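Local coordinates for N-acetylglucosamine 2-epimerase (Xylella fastidiosa, PDB 3GT5), which probably isomerises or epimerises sugars, being a member of the N-acylglucosamine 2-epimerase family of (alpha/alpha)6 barrel enzymes, at residues L195-T206 with L257-W268. Sequence-based numbering, arbitrary orientation.
Sequences LERALVLADRIT and LLILDRYIEVEW
Leu-260 packs as a knob into a hole formed by Leu-195, Ala-198, Leu-199 and Ala-202, joining two helices of the (alpha/alpha)6 barrel characteristic of the N-acylglucosamine 2-epimerase family. The axes of 195-206 and 257-263 approach to 10.8 Å, with their N-to-C directions at 137°. The two branches of Leu-260 divide the work: CD1 lies 3.6 Å from Ala-202 CB, while CD2 turns to Leu-195 CD1. Beside it, Leu-257 CD2 also meets the Ala-202 methyl. Further apolar contacts come from the chain that leaves helix 247-263. The side chains of Ile-264 and Leu-195 pass each other in opposite senses, CG1 against CD2. With CG of Leu-199 anti to its backbone N (chi1 -176°), CD2 meets Ile-264 CD1 at 3.7 Å and CD1 also reaches the indole at Trp-268 CZ2. Trp-268 folds its six-membered ring back against helix 192-211, with CH2 3.6 Å from Asp-203 CA. Arg-207 makes a cation-pi contact with this indole and a salt bridge to Asp-203. Thr-206 adds a polar atom at the indole edge, its OG1 3.5 Å from Trp-268 CZ3. That hydroxyl donates to Ala-202 O at 2.8 Å, while Thr-206 N reaches the same oxygen from the opposite face of the carbonyl plane.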
ATOM      1  N   LEU A 195      10.275   7.570  12.724  1.00 16.09           N
ATOM      2  CA  LEU A 195      10.602   6.166  12.952  1.00 15.56           C
ATOM      3  C   LEU A 195       9.937   5.629  14.230  1.00 15.76           C
ATOM      4  O   LEU A 195       9.406   4.500  14.265  1.00 15.36           O
ATOM      5  CB  LEU A 195      12.116   5.995  13.045  1.00 15.66           C
ATOM      6  CG  LEU A 195      12.628   4.602  13.300  1.00 16.90           C
ATOM      7  CD1 LEU A 195      12.114   3.587  12.194  1.00 16.12           C
ATOM      8  CD2 LEU A 195      14.229   4.612  13.460  1.00 14.48           C
ATOM      9  N   GLU A 196       9.937   6.480  15.268  1.00 15.66           N
ATOM     10  CA  GLU A 196       9.370   6.079  16.537  1.00 17.04           C
ATOM     11  C   GLU A 196       7.833   5.960  16.460  1.00 16.50           C
ATOM     12  O   GLU A 196       7.242   5.046  17.059  1.00 15.67           O
ATOM     13  CB  GLU A 196       9.805   7.016  17.645  1.00 16.98           C
ATOM     14  CG  GLU A 196      11.348   6.932  17.863  1.00 18.36           C
ATOM     15  CD  GLU A 196      11.907   5.725  18.609  1.00 23.38           C
ATOM     16  OE1 GLU A 196      11.158   4.851  19.118  1.00 24.04           O
ATOM     17  OE2 GLU A 196      13.174   5.651  18.691  1.00 23.55           O
ATOM     18  N   ARG A 197       7.217   6.824  15.699  1.00 15.95           N
ATOM     19  CA  ARG A 197       5.753   6.728  15.506  1.00 16.00           C
ATOM     20  C   ARG A 197       5.438   5.476  14.721  1.00 15.89           C
ATOM     21  O   ARG A 197       4.438   4.783  14.995  1.00 16.12           O
ATOM     22  CB  ARG A 197       5.227   7.971  14.844  1.00 14.83           C
ATOM     23  CG  ARG A 197       3.742   7.993  14.588  1.00 17.18           C
ATOM     24  CD  ARG A 197       2.917   7.820  15.838  1.00 17.94           C
ATOM     25  NE  ARG A 197       3.220   8.786  16.886  1.00 17.58           N
ATOM     26  CZ  ARG A 197       2.666   9.985  17.029  1.00 17.84           C
ATOM     27  NH1 ARG A 197       1.785  10.476  16.159  1.00 18.25           N
ATOM     28  NH2 ARG A 197       3.027  10.729  18.079  1.00 20.89           N
ATOM     29  N   ALA A 198       6.252   5.182  13.715  1.00 15.93           N
ATOM     30  CA  ALA A 198       6.055   3.900  12.987  1.00 16.67           C
ATOM     31  C   ALA A 198       6.103   2.705  13.888  1.00 16.27           C
ATOM     32  O   ALA A 198       5.292   1.760  13.779  1.00 15.55           O
ATOM     33  CB  ALA A 198       7.093   3.750  11.825  1.00 15.61           C
ATOM     34  N   LEU A 199       7.057   2.698  14.823  1.00 15.35           N
ATOM     35  CA  LEU A 199       7.202   1.588  15.742  1.00 16.37           C
ATOM     36  C   LEU A 199       6.025   1.457  16.681  1.00 15.47           C
ATOM     37  O   LEU A 199       5.622   0.315  16.966  1.00 17.29           O
ATOM     38  CB  LEU A 199       8.512   1.690  16.560  1.00 16.86           C
ATOM     39  CG  LEU A 199       8.769   0.486  17.488  1.00 17.67           C
ATOM     40  CD1 LEU A 199       8.989  -0.817  16.717  1.00 18.59           C
ATOM     41  CD2 LEU A 199       9.962   0.806  18.488  1.00 21.72           C
ATOM     42  N   VAL A 200       5.550   2.585  17.221  1.00 15.98           N
ATOM     43  CA  VAL A 200       4.354   2.603  18.109  1.00 16.78           C
ATOM     44  C   VAL A 200       3.138   1.970  17.370  1.00 15.33           C
ATOM     45  O   VAL A 200       2.471   1.074  17.914  1.00 15.95           O
ATOM     46  CB  VAL A 200       3.974   4.009  18.604  1.00 18.12           C
ATOM     47  CG1 VAL A 200       2.589   3.987  19.356  1.00 22.36           C
ATOM     48  CG2 VAL A 200       5.067   4.612  19.520  1.00 21.43           C
ATOM     49  N   LEU A 201       2.909   2.400  16.145  1.00 15.06           N
ATOM     50  CA  LEU A 201       1.784   1.885  15.325  1.00 14.50           C
ATOM     51  C   LEU A 201       1.934   0.381  15.121  1.00 15.37           C
ATOM     52  O   LEU A 201       0.961  -0.381  15.296  1.00 15.17           O
ATOM     53  CB  LEU A 201       1.726   2.580  13.968  1.00 15.20           C
ATOM     54  CG  LEU A 201       1.437   4.075  13.897  1.00 15.34           C
ATOM     55  CD1 LEU A 201       1.555   4.604  12.429  1.00 16.67           C
ATOM     56  CD2 LEU A 201       0.063   4.446  14.514  1.00 17.03           C
ATOM     57  N   ALA A 202       3.135  -0.066  14.728  1.00 14.88           N
ATOM     58  CA  ALA A 202       3.382  -1.524  14.607  1.00 15.63           C
ATOM     59  C   ALA A 202       3.130  -2.322  15.893  1.00 16.08           C
ATOM     60  O   ALA A 202       2.509  -3.367  15.880  1.00 15.53           O
ATOM     61  CB  ALA A 202       4.803  -1.813  14.071  1.00 15.00           C
ATOM     62  N   ASP A 203       3.586  -1.800  17.019  1.00 15.62           N
ATOM     63  CA  ASP A 203       3.387  -2.466  18.283  1.00 17.38           C
ATOM     64  C   ASP A 203       1.893  -2.578  18.620  1.00 16.64           C
ATOM     65  O   ASP A 203       1.382  -3.677  18.946  1.00 16.96           O
ATOM     66  CB  ASP A 203       4.099  -1.696  19.360  1.00 18.07           C
ATOM     67  CG  ASP A 203       3.743  -2.215  20.751  1.00 25.46           C
ATOM     68  OD1 ASP A 203       3.895  -3.412  20.990  1.00 25.06           O
ATOM     69  OD2 ASP A 203       3.196  -1.418  21.569  1.00 36.33           O
ATOM     70  N   ARG A 204       1.189  -1.469  18.493  1.00 15.89           N
ATOM     71  CA  ARG A 204      -0.240  -1.434  18.860  1.00 16.93           C
ATOM     72  C   ARG A 204      -1.048  -2.364  17.957  1.00 16.92           C
ATOM     73  O   ARG A 204      -1.906  -3.122  18.436  1.00 17.48           O
ATOM     74  CB  ARG A 204      -0.798  -0.022  18.800  1.00 16.74           C
ATOM     75  CG  ARG A 204      -0.231   0.941  19.819  1.00 20.24           C
ATOM     76  CD  ARG A 204      -0.374   0.484  21.254  1.00 24.17           C
ATOM     77  NE  ARG A 204       0.100   1.585  22.112  1.00 27.86           N
ATOM     78  CZ  ARG A 204       1.376   1.788  22.432  1.00 28.95           C
ATOM     79  NH1 ARG A 204       2.298   0.933  22.029  1.00 31.78           N
ATOM     80  NH2 ARG A 204       1.735   2.839  23.182  1.00 28.12           N
ATOM     81  N   ILE A 205      -0.797  -2.318  16.664  1.00 15.57           N
ATOM     82  CA  ILE A 205      -1.575  -3.196  15.743  1.00 16.19           C
ATOM     83  C   ILE A 205      -1.132  -4.684  15.819  1.00 16.78           C
ATOM     84  O   ILE A 205      -1.975  -5.601  15.961  1.00 15.98           O
ATOM     85  CB  ILE A 205      -1.490  -2.699  14.288  1.00 15.90           C
ATOM     86  CG1 ILE A 205      -2.082  -1.292  14.122  1.00 16.16           C
ATOM     87  CG2 ILE A 205      -2.198  -3.705  13.304  1.00 17.36           C
ATOM     88  CD1 ILE A 205      -3.631  -1.118  14.428  1.00 19.30           C
ATOM     89  N   THR A 206       0.151  -4.969  15.604  1.00 15.69           N
ATOM     90  CA  THR A 206       0.582  -6.362  15.407  1.00 16.73           C
ATOM     91  C   THR A 206       0.730  -7.146  16.727  1.00 17.07           C
ATOM     92  O   THR A 206       0.800  -8.329  16.677  1.00 17.71           O
ATOM     93  CB  THR A 206       1.849  -6.507  14.561  1.00 16.74           C
ATOM     94  OG1 THR A 206       2.984  -6.034  15.338  1.00 16.48           O
ATOM     95  CG2 THR A 206       1.715  -5.751  13.251  1.00 16.97           C
ATOM     96  N   LEU A 257       7.320  -4.827   9.519  1.00 15.25           N
ATOM     97  CA  LEU A 257       8.089  -5.184  10.724  1.00 15.02           C
ATOM     98  C   LEU A 257       9.552  -5.483  10.373  1.00 16.17           C
ATOM     99  O   LEU A 257      10.472  -5.181  11.169  1.00 16.15           O
ATOM    100  CB  LEU A 257       7.487  -6.416  11.405  1.00 14.70           C
ATOM    101  CG  LEU A 257       6.094  -6.246  11.965  1.00 15.19           C
ATOM    102  CD1 LEU A 257       5.561  -7.584  12.558  1.00 17.44           C
ATOM    103  CD2 LEU A 257       6.043  -5.149  13.042  1.00 17.57           C
ATOM    104  N   LEU A 258       9.791  -6.095   9.212  1.00 15.95           N
ATOM    105  CA  LEU A 258      11.168  -6.379   8.782  1.00 17.75           C
ATOM    106  C   LEU A 258      11.903  -5.101   8.291  1.00 17.80           C
ATOM    107  O   LEU A 258      13.126  -5.012   8.407  1.00 19.28           O
ATOM    108  CB  LEU A 258      11.227  -7.478   7.708  1.00 18.36           C
ATOM    109  CG  LEU A 258      11.326  -8.910   8.250  1.00 22.18           C
ATOM    110  CD1 LEU A 258      12.744  -9.290   8.796  1.00 25.58           C
ATOM    111  CD2 LEU A 258      10.306  -9.177   9.294  1.00 24.46           C
ATOM    112  N   ILE A 259      11.176  -4.132   7.799  1.00 17.72           N
ATOM    113  CA  ILE A 259      11.777  -2.817   7.480  1.00 17.41           C
ATOM    114  C   ILE A 259      12.101  -2.111   8.814  1.00 18.58           C
ATOM    115  O   ILE A 259      13.178  -1.555   8.966  1.00 17.74           O
ATOM    116  CB  ILE A 259      10.867  -1.964   6.612  1.00 17.73           C
ATOM    117  CG1 ILE A 259      10.676  -2.628   5.235  1.00 17.92           C
ATOM    118  CG2 ILE A 259      11.477  -0.536   6.436  1.00 17.70           C
ATOM    119  CD1 ILE A 259       9.624  -1.991   4.361  1.00 20.04           C
ATOM    120  N   LEU A 260      11.209  -2.199   9.793  1.00 18.14           N
ATOM    121  CA  LEU A 260      11.510  -1.624  11.108  1.00 18.61           C
ATOM    122  C   LEU A 260      12.754  -2.249  11.718  1.00 19.36           C
ATOM    123  O   LEU A 260      13.565  -1.549  12.336  1.00 19.15           O
ATOM    124  CB  LEU A 260      10.339  -1.772  12.056  1.00 18.55           C
ATOM    125  CG  LEU A 260       9.230  -0.749  11.843  1.00 19.02           C
ATOM    126  CD1 LEU A 260       7.901  -1.293  12.388  1.00 19.38           C
ATOM    127  CD2 LEU A 260       9.575   0.606  12.516  1.00 21.26           C
ATOM    128  N   ASP A 261      12.916  -3.564  11.521  1.00 19.16           N
ATOM    129  CA  ASP A 261      14.028  -4.332  12.108  1.00 20.99           C
ATOM    130  C   ASP A 261      15.395  -3.895  11.545  1.00 20.82           C
ATOM    131  O   ASP A 261      16.465  -4.123  12.163  1.00 21.36           O
ATOM    132  CB  ASP A 261      13.775  -5.812  11.851  1.00 19.95           C
ATOM    133  CG  ASP A 261      14.914  -6.713  12.291  1.00 24.63           C
ATOM    134  OD1 ASP A 261      15.047  -6.980  13.500  1.00 23.87           O
ATOM    135  OD2 ASP A 261      15.663  -7.207  11.398  1.00 28.23           O
ATOM    136  N   ARG A 262      15.366  -3.355  10.355  1.00 21.59           N
ATOM    137  CA  ARG A 262      16.522  -2.745   9.713  1.00 23.65           C
ATOM    138  C   ARG A 262      17.007  -1.466  10.427  1.00 23.55           C
ATOM    139  O   ARG A 262      18.225  -1.176  10.448  1.00 23.60           O
ATOM    140  CB  ARG A 262      16.165  -2.476   8.249  1.00 25.26           C
ATOM    141  CG  ARG A 262      17.275  -2.415   7.265  1.00 29.70           C
ATOM    142  CD  ARG A 262      16.722  -1.950   5.885  1.00 32.75           C
ATOM    143  NE  ARG A 262      15.980  -3.031   5.230  1.00 32.71           N
ATOM    144  CZ  ARG A 262      15.027  -2.910   4.305  1.00 31.36           C
ATOM    145  NH1 ARG A 262      14.601  -1.736   3.873  1.00 31.38           N
ATOM    146  NH2 ARG A 262      14.478  -4.009   3.820  1.00 32.29           N
ATOM    147  N   TYR A 263      16.070  -0.700  10.994  1.00 21.53           N
ATOM    148  CA  TYR A 263      16.359   0.623  11.553  1.00 22.01           C
ATOM    149  C   TYR A 263      16.318   0.660  13.077  1.00 22.86           C
ATOM    150  O   TYR A 263      16.814   1.620  13.693  1.00 23.61           O
ATOM    151  CB  TYR A 263      15.369   1.657  11.003  1.00 21.93           C
ATOM    152  CG  TYR A 263      15.434   1.828   9.515  1.00 23.12           C
ATOM    153  CD1 TYR A 263      16.634   2.087   8.875  1.00 27.86           C
ATOM    154  CD2 TYR A 263      14.287   1.712   8.740  1.00 28.00           C
ATOM    155  CE1 TYR A 263      16.690   2.222   7.516  1.00 30.35           C
ATOM    156  CE2 TYR A 263      14.338   1.858   7.386  1.00 30.99           C
ATOM    157  CZ  TYR A 263      15.529   2.099   6.784  1.00 31.17           C
ATOM    158  OH  TYR A 263      15.532   2.232   5.441  1.00 36.16           O
ATOM    159  N   ILE A 264      15.684  -0.335  13.685  1.00 21.71           N
ATOM    160  CA  ILE A 264      15.493  -0.390  15.129  1.00 23.70           C
ATOM    161  C   ILE A 264      15.997  -1.728  15.666  1.00 23.59           C
ATOM    162  O   ILE A 264      15.635  -2.803  15.159  1.00 24.09           O
ATOM    163  CB  ILE A 264      13.993  -0.273  15.467  1.00 23.42           C
ATOM    164  CG1 ILE A 264      13.479   1.116  15.068  1.00 25.57           C
ATOM    165  CG2 ILE A 264      13.700  -0.635  16.952  1.00 25.02           C
ATOM    166  CD1 ILE A 264      12.054   1.357  15.480  1.00 26.74           C
ATOM    167  N   GLU A 265      16.834  -1.691  16.700  1.00 23.85           N
ATOM    168  CA  GLU A 265      17.252  -2.920  17.357  1.00 24.52           C
ATOM    169  C   GLU A 265      16.308  -3.315  18.514  1.00 24.83           C
ATOM    170  O   GLU A 265      16.359  -2.742  19.621  1.00 23.64           O
ATOM    171  CB  GLU A 265      18.702  -2.757  17.830  1.00 25.86           C
ATOM    172  CG  GLU A 265      19.272  -3.949  18.557  1.00 31.52           C
ATOM    173  CD  GLU A 265      20.768  -3.781  18.822  1.00 39.42           C
ATOM    174  OE1 GLU A 265      21.273  -2.618  18.745  1.00 43.52           O
ATOM    175  OE2 GLU A 265      21.426  -4.820  19.077  1.00 43.29           O
ATOM    176  N   VAL A 266      15.453  -4.306  18.262  1.00 24.09           N
ATOM    177  CA  VAL A 266      14.468  -4.760  19.263  1.00 24.50           C
ATOM    178  C   VAL A 266      14.040  -6.205  18.898  1.00 24.04           C
ATOM    179  O   VAL A 266      13.906  -6.544  17.707  1.00 24.82           O
ATOM    180  CB  VAL A 266      13.278  -3.758  19.416  1.00 25.53           C
ATOM    181  CG1 VAL A 266      12.215  -3.987  18.368  1.00 26.15           C
ATOM    182  CG2 VAL A 266      12.649  -3.854  20.828  1.00 26.40           C
ATOM    183  N   GLU A 267      13.847  -7.059  19.898  1.00 23.57           N
ATOM    184  CA  GLU A 267      13.766  -8.499  19.635  1.00 22.87           C
ATOM    185  C   GLU A 267      12.428  -8.929  19.048  1.00 21.95           C
ATOM    186  O   GLU A 267      12.367  -9.938  18.342  1.00 22.68           O
ATOM    187  CB  GLU A 267      14.088  -9.337  20.906  1.00 23.79           C
ATOM    188  N   TRP A 268      11.366  -8.176  19.318  1.00 21.24           N
ATOM    189  CA  TRP A 268      10.029  -8.690  19.019  1.00 21.02           C
ATOM    190  C   TRP A 268       9.610  -8.661  17.549  1.00 20.16           C
ATOM    191  O   TRP A 268       8.713  -9.420  17.151  1.00 21.82           O
ATOM    192  CB  TRP A 268       8.967  -8.022  19.875  1.00 21.10           C
ATOM    193  CG  TRP A 268       8.700  -6.605  19.612  1.00 21.04           C
ATOM    194  CD1 TRP A 268       9.217  -5.538  20.273  1.00 23.91           C
ATOM    195  CD2 TRP A 268       7.792  -6.060  18.630  1.00 18.12           C
ATOM    196  NE1 TRP A 268       8.683  -4.368  19.778  1.00 22.07           N
ATOM    197  CE2 TRP A 268       7.796  -4.668  18.783  1.00 21.26           C
ATOM    198  CE3 TRP A 268       6.915  -6.629  17.697  1.00 18.55           C
ATOM    199  CZ2 TRP A 268       6.991  -3.833  18.009  1.00 20.26           C
ATOM    200  CZ3 TRP A 268       6.138  -5.800  16.924  1.00 19.42           C
ATOM    201  CH2 TRP A 268       6.176  -4.420  17.085  1.00 20.84           C
TER